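PDB 2BL0: myosin regulatory light chain from Physarum polycephalum, which binds a calcium ion in one of its EF-hands and serves as a regulatory light chain of myosin II. Local coordinates for residues 20-25 with 58-63. Sequence-based numbering, arbitrary orientation.
With CA (calcium ion), chain E.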
loop_
_atom_site.group_PDB
_atom_site.type_symbol
_atom_site.label_atom_id
_atom_site.label_comp_id
_atom_site.label_asym_id
_atom_site.label_seq_id
_atom_site.Cartn_x
_atom_site.Cartn_y
_atom_site.Cartn_z
ATOM N N THR C 20 -22.594 -33.878 10.543
ATOM C CA THR C 20 -24.013 -33.517 10.535
ATOM C C THR C 20 -24.315 -32.191 9.857
ATOM O O THR C 20 -25.469 -31.894 9.562
ATOM C CB THR C 20 -24.546 -33.455 11.962
ATOM O OG1 THR C 20 -23.785 -32.510 12.729
ATOM C CG2 THR C 20 -24.340 -34.754 12.667
ATOM N N GLY C 21 -23.288 -31.375 9.646
ATOM C CA GLY C 21 -23.440 -30.055 9.071
ATOM C C GLY C 21 -23.664 -28.962 10.106
ATOM O O GLY C 21 -23.854 -27.813 9.735
ATOM N N PHE C 22 -23.606 -29.301 11.395
ATOM C CA PHE C 22 -23.773 -28.299 12.464
ATOM C C PHE C 22 -23.140 -28.743 13.775
ATOM O O PHE C 22 -22.904 -29.941 13.984
ATOM C CB PHE C 22 -25.257 -27.928 12.658
ATOM C CG PHE C 22 -26.130 -29.094 13.014
ATOM C CD1 PHE C 22 -26.228 -29.531 14.326
ATOM C CD2 PHE C 22 -26.853 -29.760 12.032
ATOM C CE1 PHE C 22 -27.027 -30.648 14.654
ATOM C CE2 PHE C 22 -27.640 -30.869 12.351
ATOM C CZ PHE C 22 -27.740 -31.300 13.660
ATOM N N ILE C 23 -22.870 -27.778 14.655
ATOM C CA ILE C 23 -22.228 -28.020 15.940
ATOM C C ILE C 23 -23.194 -27.739 17.048
ATOM O O ILE C 23 -23.662 -26.608 17.189
ATOM C CB ILE C 23 -21.005 -27.123 16.124
ATOM C CG1 ILE C 23 -20.018 -27.314 14.965
ATOM C CG2 ILE C 23 -20.370 -27.380 17.516
ATOM C CD1 ILE C 23 -18.898 -26.305 14.944
ATOM N N THR C 24 -23.465 -28.760 17.852
ATOM C CA THR C 24 -24.310 -28.635 19.017
ATOM C C THR C 24 -23.459 -28.302 20.231
ATOM O O THR C 24 -22.238 -28.381 20.165
ATOM C CB THR C 24 -25.060 -29.952 19.283
ATOM O OG1 THR C 24 -24.114 -31.006 19.491
ATOM C CG2 THR C 24 -25.848 -30.395 18.069
ATOM N N LYS C 25 -24.101 -27.961 21.349
ATOM C CA LYS C 25 -23.380 -27.741 22.603
ATOM C C LYS C 25 -22.596 -28.987 22.986
ATOM O O LYS C 25 -21.434 -28.886 23.323
ATOM C CB LYS C 25 -24.301 -27.350 23.756
ATOM C CG LYS C 25 -24.601 -25.879 23.803
ATOM C CD LYS C 25 -25.334 -25.495 25.083
ATOM C CE LYS C 25 -25.625 -24.012 25.103
ATOM N NZ LYS C 25 -25.948 -23.533 26.491
ATOM N N LYS C 58 -27.866 -25.060 17.488
ATOM C CA LYS C 58 -27.069 -25.668 16.418
ATOM C C LYS C 58 -26.316 -24.586 15.634
ATOM O O LYS C 58 -26.939 -23.699 15.080
ATOM C CB LYS C 58 -27.984 -26.424 15.457
ATOM C CG LYS C 58 -28.700 -27.644 16.053
ATOM C CD LYS C 58 -29.526 -28.341 14.976
ATOM C CE LYS C 58 -30.220 -29.575 15.487
ATOM N NZ LYS C 58 -31.512 -29.253 16.102
ATOM N N ILE C 59 -24.987 -24.652 15.588
ATOM C CA ILE C 59 -24.162 -23.698 14.860
ATOM C C ILE C 59 -23.994 -24.212 13.428
ATOM O O ILE C 59 -23.337 -25.227 13.213
ATOM C CB ILE C 59 -22.749 -23.547 15.509
ATOM C CG1 ILE C 59 -22.829 -23.137 16.985
ATOM C CG2 ILE C 59 -21.904 -22.532 14.685
ATOM C CD1 ILE C 59 -21.519 -23.282 17.755
ATOM N N GLN C 60 -24.604 -23.527 12.467
ATOM C CA GLN C 60 -24.425 -23.836 11.044
ATOM C C GLN C 60 -23.136 -23.182 10.557
ATOM O O GLN C 60 -22.678 -22.210 11.145
ATOM C CB GLN C 60 -25.582 -23.300 10.198
ATOM C CG GLN C 60 -27.013 -23.571 10.707
ATOM C CD GLN C 60 -27.312 -25.040 10.945
ATOM O OE1 GLN C 60 -28.057 -25.382 11.888
ATOM N NE2 GLN C 60 -26.755 -25.917 10.101
ATOM N N PHE C 61 -22.576 -23.661 9.450
ATOM C CA PHE C 61 -21.414 -22.991 8.896
ATOM C C PHE C 61 -21.620 -21.476 8.683
ATOM O O PHE C 61 -20.779 -20.699 9.093
ATOM C CB PHE C 61 -20.895 -23.641 7.600
ATOM C CG PHE C 61 -19.757 -22.879 6.996
ATOM C CD1 PHE C 61 -18.596 -22.685 7.728
ATOM C CD2 PHE C 61 -19.865 -22.283 5.741
ATOM C CE1 PHE C 61 -17.549 -21.946 7.225
ATOM C CE2 PHE C 61 -18.812 -21.544 5.225
ATOM C CZ PHE C 61 -17.649 -21.371 5.980
ATOM N N PRO C 62 -22.688 -21.021 8.015
ATOM C CA PRO C 62 -22.836 -19.562 7.838
ATOM C C PRO C 62 -22.798 -18.748 9.139
ATOM O O PRO C 62 -22.323 -17.616 9.108
ATOM C CB PRO C 62 -24.161 -19.417 7.114
ATOM C CG PRO C 62 -24.304 -20.734 6.336
ATOM C CD PRO C 62 -23.710 -21.772 7.255
ATOM N N GLU C 63 -23.300 -19.318 10.235
ATOM C CA GLU C 63 -23.255 -18.681 11.555
ATOM C C GLU C 63 -21.817 -18.577 12.070
ATOM O O GLU C 63 -21.393 -17.535 12.541
ATOM C CB GLU C 63 -24.119 -19.449 12.543
ATOM C CG GLU C 63 -25.618 -19.339 12.291
ATOM C CD GLU C 63 -26.421 -20.175 13.269
ATOM O OE1 GLU C 63 -26.245 -21.390 13.238
ATOM O OE2 GLU C 63 -27.155 -19.653 14.140
HETATM CA CA CA E . -28.163 -21.771 14.791
HETATM O O HOH W 1 -23.603 -25.881 7.942
#
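Phe22 holds CG between its backbone N and carbonyl carbon (chi1 59°), and Lys58 sets CG anti to its own carbonyl carbon (chi1 -65°); both groups thus start on the same face of a two-stranded antiparallel sheet, and the extended lysine chain then runs alongside the ring, carrying CD and CE over it. The lysine serves here as a hydrocarbon arm: its CD lies over one ring face, 3.6 Å from the ring centroid, in a CH-pi contact, and CE continues toward the rim at Phe22 CE1 and CZ. Over the opposite face stands Thr20 OG1, while Thr24 CG2 meets the ring edge in plane. The Gln60 amide adds a contact at the base of the ring, NE2 lying 3.6 Å from Phe22 CB. An alanine in place of Phe22 would probably leave the methylenes of Lys58 without the flat surface they rest on and its chain freer to swing.

Beneath this layer, Ile23 and Ile59 form the central hydrogen-bonded pair. Ile59 N donates to Ile23 O at 2.9 Å, nearly straight at 172°, and Ile23 N returns a bond of 3.0 Å to Ile59 O. Their side chains occupy the sheet's other face, CB to CB at 4.0 Å; Ile23 packs on Phe12 and Phe15 of helix 3-15, Ile59 on Phe48 and Ala51 of helix 41-51 and on an aromatic side chain of another protein chain. Beyond the pair, a water bridges Gly21 O and Phe61 N.

Strand 58-60 and the start of the helix after it both supply the metal site. Lys58 O binds the calcium ion at 2.3 Å, and Glu63 grips it with both carboxylate oxygens; Gln60 N, donating to the anti lone pair of Glu63 OE1 at 2.8 Å, helps fix that carboxylate. Asp52, Thr54 and Asn56 complete the protein ligands. Short antiparallel strands coupling two loops, one of them here holding calcium, are the hallmark of the paired EF-hand domain.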